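Local coordinates for protein esterase LipW (Mycobacterium marinum, PDB 3QH4) that probably hydrolyses ester bonds as a mycobacterial esterase of the alpha/beta-hydrolase fold, at residues Y90-G95 and L101-R106; E141-V146 and L160-S165; T170-L175 and Q190-P195; H281-A286 and F304-H309. All blocks are in the same frame, centred on the assembly; numbering follows the deposited sequence.

Interaction 1 of 4, residues Y90-G95 and L101-R106; sequences YCHAGG and LDTDHR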
loop_
_atom_site.group_PDB
_atom_site.type_symbol
_atom_site.label_atom_id
_atom_site.label_comp_id
_atom_site.label_asym_id
_atom_site.label_seq_id
_atom_site.Cartn_x
_atom_site.Cartn_y
_atom_site.Cartn_z
ATOM N N TYR A 90 7.636 -1.812 -2.967
ATOM C CA TYR A 90 6.213 -1.898 -2.598
ATOM C C TYR A 90 6.024 -2.259 -1.127
ATOM O O TYR A 90 6.760 -3.130 -0.609
ATOM C CB TYR A 90 5.509 -2.971 -3.461
ATOM C CG TYR A 90 4.047 -3.113 -3.139
ATOM C CD1 TYR A 90 3.082 -2.346 -3.848
ATOM C CD2 TYR A 90 3.611 -4.015 -2.153
ATOM C CE1 TYR A 90 1.729 -2.486 -3.541
ATOM C CE2 TYR A 90 2.253 -4.160 -1.838
ATOM C CZ TYR A 90 1.333 -3.386 -2.528
ATOM O OH TYR A 90 0.000 -3.483 -2.228
ATOM N N CYS A 91 5.059 -1.605 -0.469
ATOM C CA CYS A 91 4.686 -1.897 0.938
ATOM C C CYS A 91 3.216 -2.273 1.016
ATOM O O CYS A 91 2.362 -1.527 0.535
ATOM C CB CYS A 91 4.949 -0.683 1.850
ATOM S SG CYS A 91 6.684 -0.367 2.025
ATOM N N HIS A 92 2.940 -3.447 1.606
ATOM C CA HIS A 92 1.580 -4.031 1.662
ATOM C C HIS A 92 0.597 -3.340 2.639
ATOM O O HIS A 92 0.988 -2.561 3.495
ATOM C CB HIS A 92 1.682 -5.520 2.019
ATOM C CG HIS A 92 2.185 -5.779 3.410
ATOM N ND1 HIS A 92 1.364 -5.704 4.515
ATOM C CD2 HIS A 92 3.412 -6.123 3.877
ATOM C CE1 HIS A 92 2.065 -5.968 5.606
ATOM N NE2 HIS A 92 3.309 -6.241 5.241
ATOM N N ALA A 93 -0.678 -3.660 2.474
ATOM C CA ALA A 93 -1.782 -3.172 3.304
ATOM C C ALA A 93 -1.841 -3.902 4.635
ATOM O O ALA A 93 -1.177 -4.940 4.816
ATOM C CB ALA A 93 -3.101 -3.377 2.539
ATOM N N GLY A 94 -2.647 -3.399 5.577
ATOM C CA GLY A 94 -2.757 -4.138 6.831
ATOM C C GLY A 94 -2.819 -3.220 8.028
ATOM O O GLY A 94 -2.652 -3.683 9.137
ATOM N N GLY A 95 -3.081 -1.936 7.794
ATOM C CA GLY A 95 -3.239 -0.973 8.917
ATOM C C GLY A 95 -2.063 -0.871 9.868
ATOM O O GLY A 95 -2.248 -0.537 11.062
ATOM N N LEU A 101 4.592 -10.961 3.370
ATOM C CA LEU A 101 4.826 -10.990 1.921
ATOM C C LEU A 101 3.690 -11.617 1.097
ATOM O O LEU A 101 3.625 -11.420 -0.118
ATOM C CB LEU A 101 6.168 -11.680 1.616
ATOM C CG LEU A 101 7.380 -10.957 2.232
ATOM C CD1 LEU A 101 8.665 -11.801 2.008
ATOM C CD2 LEU A 101 7.515 -9.510 1.669
ATOM N N ASP A 102 2.823 -12.380 1.748
ATOM C CA ASP A 102 1.699 -13.017 1.051
ATOM C C ASP A 102 0.470 -12.105 0.914
ATOM O O ASP A 102 -0.418 -12.358 0.086
ATOM C CB ASP A 102 1.310 -14.321 1.779
ATOM C CG ASP A 102 2.393 -15.394 1.697
ATOM O OD1 ASP A 102 3.114 -15.479 0.683
ATOM O OD2 ASP A 102 2.520 -16.195 2.663
ATOM N N THR A 103 0.417 -11.046 1.731
ATOM C CA THR A 103 -0.820 -10.259 1.874
ATOM C C THR A 103 -1.267 -9.659 0.544
ATOM O O THR A 103 -2.411 -9.888 0.096
ATOM C CB THR A 103 -0.646 -9.159 2.901
ATOM O OG1 THR A 103 -0.248 -9.755 4.162
ATOM C CG2 THR A 103 -1.965 -8.345 3.025
ATOM N N ASP A 104 -0.366 -8.898 -0.074
ATOM C CA ASP A 104 -0.630 -8.206 -1.330
ATOM C C ASP A 104 0.148 -8.869 -2.465
ATOM O O ASP A 104 0.559 -8.216 -3.435
ATOM C CB ASP A 104 -0.207 -6.734 -1.209
ATOM C CG ASP A 104 -1.209 -5.900 -0.420
ATOM O OD1 ASP A 104 -2.317 -6.396 -0.114
ATOM O OD2 ASP A 104 -0.890 -4.722 -0.184
ATOM N N HIS A 105 0.365 -10.178 -2.338
ATOM C CA HIS A 105 1.076 -10.931 -3.405
ATOM C C HIS A 105 0.390 -10.751 -4.781
ATOM O O HIS A 105 1.076 -10.516 -5.769
ATOM C CB HIS A 105 1.142 -12.396 -2.971
ATOM C CG HIS A 105 1.894 -13.308 -3.896
ATOM N ND1 HIS A 105 3.268 -13.268 -4.045
ATOM C CD2 HIS A 105 1.465 -14.350 -4.645
ATOM C CE1 HIS A 105 3.642 -14.216 -4.889
ATOM N NE2 HIS A 105 2.571 -14.897 -5.255
ATOM N N ARG A 106 -0.936 -10.837 -4.826
ATOM C CA ARG A 106 -1.651 -10.683 -6.099
ATOM C C ARG A 106 -1.365 -9.297 -6.691
ATOM O O ARG A 106 -1.062 -9.178 -7.873
ATOM C CB ARG A 106 -3.154 -10.891 -5.924
ATOM C CG ARG A 106 -3.953 -10.752 -7.234
ATOM C CD ARG A 106 -3.574 -11.794 -8.291
ATOM N NE ARG A 106 -4.477 -11.728 -9.455
ATOM C CZ ARG A 106 -5.666 -12.319 -9.532
ATOM N NH1 ARG A 106 -6.162 -13.020 -8.495
ATOM N NH2 ARG A 106 -6.389 -12.178 -10.649
#
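D104 OD2 is gripped by two donors that arrive from opposite faces of its carboxylate. Y90 OH lies 2.6 Å from D104 OD2, and the backbone amide of A93, in the loop after the strand, brings A93 N to 2.9 Å from D104 OD2. Each lies well out of the carboxylate plane, 46° for Y90 OH and 48° for A93 N, while OD2 sits at the edge of the Y90 ring, near its plane. The CG of Y90 is anti to the backbone N (chi1 -180°), which sends the ring from the end of strand 85-91 towards the start of helix 105-115. D104 occupies the N-cap position of that helix, yet its carboxylate is taken up by the strand end and the loop after it and makes no capping bond.

A further bond shapes the loop from within: H92 ND1 donates to A93 O at 2.7 Å, with the oxygen almost in the imidazole plane. The H92 ring also stacks with Y124, and T103 CG2 packs 3.9 Å from A93 O. The sequence HAGG is consistent with the HGGG-type oxyanion-hole loop of this hydrolase family, held against the helix that follows it.

Interaction 2 of 4, residues E141-V146 and L160-S165; sequences EVLTWV and LAVAGS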
loop_
_atom_site.group_PDB
_atom_site.type_symbol
_atom_site.label_atom_id
_atom_site.label_comp_id
_atom_site.label_asym_id
_atom_site.label_seq_id
_atom_site.Cartn_x
_atom_site.Cartn_y
_atom_site.Cartn_z
ATOM N N GLU A 141 15.413 0.928 4.464
ATOM C CA GLU A 141 16.488 -0.046 4.385
ATOM C C GLU A 141 16.394 -0.819 3.070
ATOM O O GLU A 141 17.417 -1.000 2.374
ATOM C CB GLU A 141 16.401 -0.995 5.587
ATOM C CG GLU A 141 17.545 -1.985 5.696
ATOM C CD GLU A 141 18.768 -1.449 6.451
ATOM O OE1 GLU A 141 18.886 -0.218 6.681
ATOM O OE2 GLU A 141 19.622 -2.286 6.812
ATOM N N VAL A 142 15.171 -1.238 2.708
ATOM C CA VAL A 142 14.987 -1.988 1.473
ATOM C C VAL A 142 15.263 -1.116 0.263
ATOM O O VAL A 142 15.979 -1.534 -0.643
ATOM C CB VAL A 142 13.599 -2.670 1.378
ATOM C CG1 VAL A 142 13.392 -3.329 -0.020
ATOM C CG2 VAL A 142 13.493 -3.719 2.483
ATOM N N LEU A 143 14.729 0.097 0.254
ATOM C CA LEU A 143 14.969 0.983 -0.890
ATOM C C LEU A 143 16.479 1.248 -1.103
ATOM O O LEU A 143 16.959 1.208 -2.236
ATOM C CB LEU A 143 14.210 2.303 -0.741
ATOM C CG LEU A 143 14.347 3.221 -1.979
ATOM C CD1 LEU A 143 12.995 3.896 -2.188
ATOM C CD2 LEU A 143 15.456 4.226 -1.774
ATOM N N THR A 144 17.211 1.518 -0.022
ATOM C CA THR A 144 18.676 1.744 -0.113
ATOM C C THR A 144 19.395 0.522 -0.697
ATOM O O THR A 144 20.311 0.654 -1.522
ATOM C CB THR A 144 19.249 2.123 1.290
ATOM O OG1 THR A 144 18.621 3.332 1.718
ATOM C CG2 THR A 144 20.788 2.340 1.235
ATOM N N TRP A 145 18.958 -0.660 -0.270
ATOM C CA TRP A 145 19.534 -1.925 -0.706
ATOM C C TRP A 145 19.249 -2.188 -2.189
ATOM O O TRP A 145 20.132 -2.649 -2.931
ATOM C CB TRP A 145 18.969 -3.027 0.180
ATOM C CG TRP A 145 19.335 -4.428 -0.157
ATOM C CD1 TRP A 145 20.428 -5.125 0.300
ATOM C CD2 TRP A 145 18.570 -5.354 -0.946
ATOM N NE1 TRP A 145 20.399 -6.415 -0.175
ATOM C CE2 TRP A 145 19.267 -6.591 -0.926
ATOM C CE3 TRP A 145 17.354 -5.271 -1.647
ATOM C CZ2 TRP A 145 18.806 -7.719 -1.602
ATOM C CZ3 TRP A 145 16.899 -6.382 -2.307
ATOM C CH2 TRP A 145 17.613 -7.599 -2.279
ATOM N N VAL A 146 18.034 -1.858 -2.633
ATOM C CA VAL A 146 17.650 -1.989 -4.031
ATOM C C VAL A 146 18.574 -1.158 -4.908
ATOM O O VAL A 146 19.076 -1.637 -5.921
ATOM C CB VAL A 146 16.154 -1.585 -4.228
ATOM C CG1 VAL A 146 15.816 -1.336 -5.676
ATOM C CG2 VAL A 146 15.265 -2.660 -3.599
ATOM N N LEU A 160 13.269 4.062 -10.628
ATOM C CA LEU A 160 12.789 3.552 -9.341
ATOM C C LEU A 160 11.486 4.231 -8.966
ATOM O O LEU A 160 11.399 5.473 -8.946
ATOM C CB LEU A 160 13.837 3.776 -8.250
ATOM C CG LEU A 160 13.397 3.568 -6.787
ATOM C CD1 LEU A 160 13.271 2.098 -6.511
ATOM C CD2 LEU A 160 14.485 4.198 -5.850
ATOM N N ALA A 161 10.477 3.396 -8.679
ATOM C CA ALA A 161 9.171 3.866 -8.222
ATOM C C ALA A 161 8.915 3.291 -6.826
ATOM O O ALA A 161 9.551 2.308 -6.416
ATOM C CB ALA A 161 8.072 3.421 -9.195
ATOM N N VAL A 162 7.990 3.916 -6.110
ATOM C CA VAL A 162 7.560 3.420 -4.811
ATOM C C VAL A 162 6.039 3.237 -4.882
ATOM O O VAL A 162 5.365 3.928 -5.654
ATOM C CB VAL A 162 7.983 4.377 -3.654
ATOM C CG1 VAL A 162 9.535 4.469 -3.537
ATOM C CG2 VAL A 162 7.396 5.794 -3.833
ATOM N N ALA A 163 5.508 2.280 -4.124
ATOM C CA ALA A 163 4.107 1.953 -4.242
ATOM C C ALA A 163 3.644 1.319 -2.956
ATOM O O ALA A 163 4.449 0.739 -2.204
ATOM C CB ALA A 163 3.875 0.965 -5.429
ATOM N N GLY A 164 2.349 1.417 -2.706
ATOM C CA GLY A 164 1.794 0.686 -1.565
ATOM C C GLY A 164 0.285 0.706 -1.631
ATOM O O GLY A 164 -0.300 1.446 -2.439
ATOM N N SER A 165 -0.327 -0.050 -0.729
ATOM C CA SER A 165 -1.775 -0.049 -0.553
ATOM C C SER A 165 -2.056 0.292 0.891
ATOM O O SER A 165 -1.425 -0.285 1.798
ATOM C CB SER A 165 -2.324 -1.445 -0.823
ATOM O OG SER A 165 -3.710 -1.559 -0.522
#
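Helix 141-146 and strand 160-165 run nearly antiparallel, their directions 160° apart and their axes 11.0 Å from each other at closest approach. At that spacing the backbones stay well separated, with L143 CA and V162 CA 8.7 Å apart, and side chains alone bridge the gap. L143 does most of this work. Its CG is anti to the backbone N (chi1 -176°), and the branch so directed places CD1 where it meets both strand residues: L143 CD1 lies 3.8 Å from V162 CG1 and 4.0 Å from L160 CD2.

This is how a helix lies on the parallel part of the mixed sheet in the alpha/beta-hydrolase fold. Helix 134-148 belongs to the connection between strands 118-122 and 160-165, which in the sheet stand on the two sides of strand 85-91, and it returns against the direction of the strand it leads into.

One helical turn after L143, V146 adds a looser touch, V146 CG1 to L160 CD1 at 4.4 Å. L160 therefore offers one methyl to each helix residue, CD2 to L143 and CD1 to V146. Beyond the pair, L143 also packs on P185 and L160 on V87 and V187, while W145 and V142 turn towards V65 of strand 59-66.

Interaction 3 of 4, residues T170-L175 and Q190-P195; sequences TLAAGL and QLLHQP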
loop_
_atom_site.group_PDB
_atom_site.type_symbol
_atom_site.label_atom_id
_atom_site.label_comp_id
_atom_site.label_asym_id
_atom_site.label_seq_id
_atom_site.Cartn_x
_atom_site.Cartn_y
_atom_site.Cartn_z
ATOM N N THR A 170 1.140 4.688 2.968
ATOM C CA THR A 170 1.648 5.701 3.916
ATOM C C THR A 170 3.169 5.634 3.919
ATOM O O THR A 170 3.855 6.669 3.839
ATOM C CB THR A 170 1.121 5.428 5.349
ATOM O OG1 THR A 170 -0.282 5.098 5.297
ATOM C CG2 THR A 170 1.306 6.680 6.207
ATOM N N LEU A 171 3.685 4.412 3.993
ATOM C CA LEU A 171 5.138 4.205 3.994
ATOM C C LEU A 171 5.731 4.610 2.629
ATOM O O LEU A 171 6.777 5.258 2.586
ATOM C CB LEU A 171 5.474 2.762 4.306
ATOM C CG LEU A 171 4.874 2.202 5.598
ATOM C CD1 LEU A 171 5.156 0.671 5.678
ATOM C CD2 LEU A 171 5.393 2.948 6.871
ATOM N N ALA A 172 5.073 4.234 1.523
ATOM C CA ALA A 172 5.541 4.616 0.201
ATOM C C ALA A 172 5.614 6.129 0.071
ATOM O O ALA A 172 6.549 6.659 -0.506
ATOM C CB ALA A 172 4.616 4.051 -0.882
ATOM N N ALA A 173 4.618 6.831 0.622
ATOM C CA ALA A 173 4.619 8.297 0.571
ATOM C C ALA A 173 5.835 8.841 1.368
ATOM O O ALA A 173 6.438 9.882 1.015
ATOM C CB ALA A 173 3.314 8.827 1.159
ATOM N N GLY A 174 6.200 8.142 2.439
ATOM C CA GLY A 174 7.406 8.528 3.199
ATOM C C GLY A 174 8.680 8.380 2.386
ATOM O O GLY A 174 9.558 9.254 2.405
ATOM N N LEU A 175 8.781 7.285 1.632
ATOM C CA LEU A 175 9.899 7.091 0.730
ATOM C C LEU A 175 9.907 8.195 -0.335
ATOM O O LEU A 175 10.957 8.759 -0.635
ATOM C CB LEU A 175 9.848 5.720 0.041
ATOM C CG LEU A 175 9.857 4.492 0.974
ATOM C CD1 LEU A 175 9.818 3.222 0.137
ATOM C CD2 LEU A 175 11.140 4.510 1.862
ATOM N N GLN A 190 5.302 7.626 -7.782
ATOM C CA GLN A 190 4.710 6.993 -6.586
ATOM C C GLN A 190 3.298 6.520 -6.890
ATOM O O GLN A 190 2.459 7.274 -7.422
ATOM C CB GLN A 190 4.727 7.933 -5.355
ATOM C CG GLN A 190 3.945 9.241 -5.494
ATOM C CD GLN A 190 3.971 10.083 -4.201
ATOM O OE1 GLN A 190 3.908 9.559 -3.076
ATOM N NE2 GLN A 190 4.143 11.389 -4.372
ATOM N N LEU A 191 3.009 5.293 -6.482
ATOM C CA LEU A 191 1.686 4.710 -6.749
ATOM C C LEU A 191 1.034 4.416 -5.406
ATOM O O LEU A 191 1.544 3.607 -4.619
ATOM C CB LEU A 191 1.853 3.428 -7.586
ATOM C CG LEU A 191 0.566 2.724 -8.017
ATOM C CD1 LEU A 191 0.788 2.074 -9.385
ATOM C CD2 LEU A 191 0.169 1.684 -6.964
ATOM N N LEU A 192 -0.020 5.166 -5.106
ATOM C CA LEU A 192 -0.651 5.119 -3.776
ATOM C C LEU A 192 -2.077 4.582 -3.949
ATOM O O LEU A 192 -3.001 5.313 -4.366
ATOM C CB LEU A 192 -0.668 6.510 -3.124
ATOM C CG LEU A 192 0.655 7.276 -3.090
ATOM C CD1 LEU A 192 0.454 8.676 -2.523
ATOM C CD2 LEU A 192 1.714 6.533 -2.255
ATOM N N HIS A 193 -2.245 3.301 -3.656
ATOM C CA HIS A 193 -3.586 2.719 -3.697
ATOM C C HIS A 193 -4.292 2.805 -2.344
ATOM O O HIS A 193 -3.761 2.356 -1.323
ATOM C CB HIS A 193 -3.548 1.271 -4.238
ATOM C CG HIS A 193 -4.891 0.604 -4.250
ATOM N ND1 HIS A 193 -6.017 1.214 -4.765
ATOM C CD2 HIS A 193 -5.285 -0.624 -3.825
ATOM C CE1 HIS A 193 -7.052 0.397 -4.640
ATOM N NE2 HIS A 193 -6.638 -0.717 -4.062
ATOM N N GLN A 194 -5.506 3.359 -2.389
ATOM C CA GLN A 194 -6.370 3.601 -1.220
ATOM C C GLN A 194 -5.534 3.959 0.030
ATOM O O GLN A 194 -5.688 3.311 1.075
ATOM C CB GLN A 194 -7.315 2.379 -0.999
ATOM C CG GLN A 194 -6.548 1.049 -0.846
ATOM C CD GLN A 194 -7.402 -0.184 -0.699
ATOM O OE1 GLN A 194 -8.613 -0.158 -0.910
ATOM N NE2 GLN A 194 -6.756 -1.299 -0.356
ATOM N N PRO A 195 -4.675 4.994 -0.084
ATOM C CA PRO A 195 -3.699 5.285 0.990
ATOM C C PRO A 195 -4.280 5.834 2.291
ATOM O O PRO A 195 -5.255 6.597 2.300
ATOM C CB PRO A 195 -2.777 6.333 0.364
ATOM C CG PRO A 195 -3.685 7.094 -0.644
ATOM C CD PRO A 195 -4.545 5.949 -1.212
#
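The L192 methyl CD2 meets the helix where A172 and A173 follow one another. It lies 4.1 Å from A172 CB, and L192 CD2 is also 4.1 Å from A173 N, so one branch of the leucine rests partly on a methyl and partly on the helix backbone. A173 CB is slightly farther, 4.4 Å from L192 CD2. The leucine leaves the strand at a slant, but with CG beside the backbone N (chi1 -50°) and an extended second torsion its branch swings over to the helix. Next to it Q190 comes up by its amide oxygen: Q190 OE1 approaches A173 CA to 3.9 Å, a van der Waals contact. Here the side chain starts with CG between the backbone N and the carbonyl carbon (chi1 61°) and then runs straight out.

Small helix residues let the elements come close. The axes of helix 170-175 and strand 190-193 pass at 8.4 Å and run 160° apart; they are the helix and second strand of the beta-alpha-beta unit formed by strand 160-165, helix 167-181 and strand 189-193. Further out, Q190 NE2 makes a weak hydrogen bond to P248 O, and T170 OG1 bonds to V196 O. At the strand's end Q194 CG lies over the face of the H193 ring, and Q194 NE2 binds S165 OG.

Since no hydrogen bond crosses between the segments, cohesion rests on shape and dispersion. The small alanines are consistent with the close approach of helix and strand, and the amide nitrogen of Q190 turns to its weak bond outside the two segments.

Interaction 4 of 4, residues H281-A286 and F304-H309; sequences HIFPRA and FAMQGH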
loop_
_atom_site.group_PDB
_atom_site.type_symbol
_atom_site.label_atom_id
_atom_site.label_comp_id
_atom_site.label_asym_id
_atom_site.label_seq_id
_atom_site.Cartn_x
_atom_site.Cartn_y
_atom_site.Cartn_z
ATOM N N HIS A 281 -8.068 8.441 -9.361
ATOM C CA HIS A 281 -9.325 7.743 -9.647
ATOM C C HIS A 281 -10.098 7.362 -8.400
ATOM O O HIS A 281 -9.514 6.789 -7.456
ATOM C CB HIS A 281 -9.113 6.448 -10.436
ATOM C CG HIS A 281 -10.354 5.995 -11.126
ATOM N ND1 HIS A 281 -10.679 6.407 -12.396
ATOM C CD2 HIS A 281 -11.362 5.189 -10.718
ATOM C CE1 HIS A 281 -11.832 5.881 -12.748
ATOM N NE2 HIS A 281 -12.270 5.135 -11.749
ATOM N N ILE A 282 -11.398 7.659 -8.418
ATOM C CA ILE A 282 -12.302 7.170 -7.375
ATOM C C ILE A 282 -13.192 6.125 -8.056
ATOM O O ILE A 282 -13.881 6.421 -9.028
ATOM C CB ILE A 282 -13.189 8.303 -6.776
ATOM C CG1 ILE A 282 -12.320 9.375 -6.097
ATOM C CG2 ILE A 282 -14.211 7.710 -5.748
ATOM C CD1 ILE A 282 -11.430 8.799 -4.925
ATOM N N PHE A 283 -13.181 4.906 -7.515
ATOM C CA PHE A 283 -13.955 3.803 -8.087
ATOM C C PHE A 283 -15.300 3.713 -7.394
ATOM O O PHE A 283 -15.360 3.655 -6.159
ATOM C CB PHE A 283 -13.195 2.479 -7.884
ATOM C CG PHE A 283 -11.969 2.376 -8.736
ATOM C CD1 PHE A 283 -12.073 1.870 -10.053
ATOM C CD2 PHE A 283 -10.733 2.763 -8.248
ATOM C CE1 PHE A 283 -10.926 1.755 -10.860
ATOM C CE2 PHE A 283 -9.568 2.687 -9.071
ATOM C CZ PHE A 283 -9.694 2.171 -10.377
ATOM N N PRO A 284 -16.380 3.703 -8.183
ATOM C CA PRO A 284 -17.762 3.728 -7.635
ATOM C C PRO A 284 -18.137 2.363 -7.017
ATOM O O PRO A 284 -17.603 1.332 -7.439
ATOM C CB PRO A 284 -18.611 4.040 -8.887
ATOM C CG PRO A 284 -17.850 3.398 -10.033
ATOM C CD PRO A 284 -16.361 3.575 -9.654
ATOM N N ARG A 285 -19.019 2.381 -6.019
ATOM C CA ARG A 285 -19.647 1.165 -5.457
ATOM C C ARG A 285 -18.628 0.146 -4.899
ATOM O O ARG A 285 -18.867 -1.055 -4.896
ATOM C CB ARG A 285 -20.590 0.528 -6.483
ATOM C CG ARG A 285 -21.519 1.519 -7.163
ATOM C CD ARG A 285 -22.501 0.807 -8.098
ATOM N NE ARG A 285 -23.574 0.158 -7.363
ATOM C CZ ARG A 285 -24.325 -0.845 -7.834
ATOM N NH1 ARG A 285 -24.095 -1.382 -9.036
ATOM N NH2 ARG A 285 -25.303 -1.322 -7.085
ATOM N N ALA A 286 -17.502 0.664 -4.396
ATOM C CA ALA A 286 -16.397 -0.138 -3.911
ATOM C C ALA A 286 -15.939 0.327 -2.516
ATOM O O ALA A 286 -15.768 1.515 -2.279
ATOM C CB ALA A 286 -15.202 -0.063 -4.916
ATOM N N PHE A 304 -6.111 -2.732 -11.642
ATOM C CA PHE A 304 -4.819 -3.331 -12.018
ATOM C C PHE A 304 -4.326 -2.774 -13.367
ATOM O O PHE A 304 -3.153 -2.488 -13.533
ATOM C CB PHE A 304 -4.890 -4.859 -12.064
ATOM C CG PHE A 304 -5.240 -5.522 -10.726
ATOM C CD1 PHE A 304 -4.788 -5.003 -9.506
ATOM C CD2 PHE A 304 -6.000 -6.685 -10.709
ATOM C CE1 PHE A 304 -5.126 -5.639 -8.291
ATOM C CE2 PHE A 304 -6.340 -7.330 -9.516
ATOM C CZ PHE A 304 -5.876 -6.820 -8.296
ATOM N N ALA A 305 -5.236 -2.628 -14.322
ATOM C CA ALA A 305 -4.853 -2.195 -15.667
ATOM C C ALA A 305 -4.380 -0.751 -15.581
ATOM O O ALA A 305 -3.390 -0.385 -16.236
ATOM C CB ALA A 305 -6.019 -2.347 -16.625
ATOM N N MET A 306 -5.079 0.049 -14.759
ATOM C CA MET A 306 -4.774 1.463 -14.604
ATOM C C MET A 306 -3.398 1.647 -13.968
ATOM O O MET A 306 -2.598 2.495 -14.391
ATOM C CB MET A 306 -5.863 2.136 -13.755
ATOM C CG MET A 306 -5.679 3.620 -13.583
ATOM S SD MET A 306 -6.961 4.318 -12.524
ATOM C CE MET A 306 -8.420 3.883 -13.476
ATOM N N GLN A 307 -3.131 0.849 -12.947
ATOM C CA GLN A 307 -1.846 0.874 -12.263
ATOM C C GLN A 307 -0.741 0.465 -13.210
ATOM O O GLN A 307 0.316 1.084 -13.217
ATOM C CB GLN A 307 -1.873 -0.092 -11.081
ATOM C CG GLN A 307 -2.813 0.319 -9.954
ATOM C CD GLN A 307 -2.934 -0.805 -8.921
ATOM O OE1 GLN A 307 -2.960 -1.985 -9.294
ATOM N NE2 GLN A 307 -3.044 -0.450 -7.642
ATOM N N GLY A 308 -0.987 -0.583 -13.997
ATOM C CA GLY A 308 0.021 -1.072 -14.956
ATOM C C GLY A 308 0.393 -0.015 -15.974
ATOM O O GLY A 308 1.569 0.199 -16.255
ATOM N N HIS A 309 -0.610 0.689 -16.475
ATOM C CA HIS A 309 -0.384 1.689 -17.516
ATOM C C HIS A 309 0.352 2.896 -16.934
ATOM O O HIS A 309 1.194 3.474 -17.599
ATOM C CB HIS A 309 -1.703 2.078 -18.185
ATOM C CG HIS A 309 -2.188 1.064 -19.184
ATOM N ND1 HIS A 309 -1.391 0.599 -20.218
ATOM C CD2 HIS A 309 -3.375 0.424 -19.309
ATOM C CE1 HIS A 309 -2.069 -0.283 -20.933
ATOM N NE2 HIS A 309 -3.272 -0.416 -20.398
#
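M306 CE makes a CH-pi contact with the H281 imidazole, coming over one face 3.8 Å from the ring centroid and 24° off its normal, displaced towards the rim near H281 ND1. The methionine is extended through its first two torsions and bends at the third (chi3 -60°), which turns the methyl onto the ring.

The sulfur contacts are oblique. M306 SD stands 4.6 Å from the centroid of the H281 ring and 5.3 Å from that of the F283 ring, the second a Met-aromatic contact, likewise oblique. Apolar touching completes the set: F283 CZ meets M306 CE at 3.8 Å, the two side chains approaching from opposite directions, and M306 SD lies 3.7 Å from H281 CB. One thioether end is thus shared by two aromatic residues of the strand. These are themselves in contact, since H281 CD2 lies 3.2 Å above the F283 ring, over its centre.

The junction joins helix 298-315 to strand 278-283, an outermost strand of the sheet, whose backbone pairs with strand 250-255. F283 also meets the F290 ring and, on the same helix as M306, T299 and L303; elsewhere that helix leans on helix 105-115 through F304, A305 and Q307.

Overall arrangement
All four contacts attach a helix, or its approach, to the same mixed sheet. Interactions 1, 2 and 3 are buried and tightly joined: strand 160-165 of interaction 2 is paired with strand 85-91 of interaction 1 and with strand 189-193 of interaction 3. Interactions 2 and 3 pack helices on one face, aliphatic throughout but for a glutamine; the helices of interactions 1 and 4 lie on the opposite face, and Q307 packs against L191 and H193. Interaction 1, beside the presumed nucleophile elbow as interactions 2 and 3 also are, is the polar one, built on hydrogen bonds. Interaction 4, at the edge strand and partly exposed, relies on methionine and aromatic rings, its centre about 22 Å from that of interaction 2.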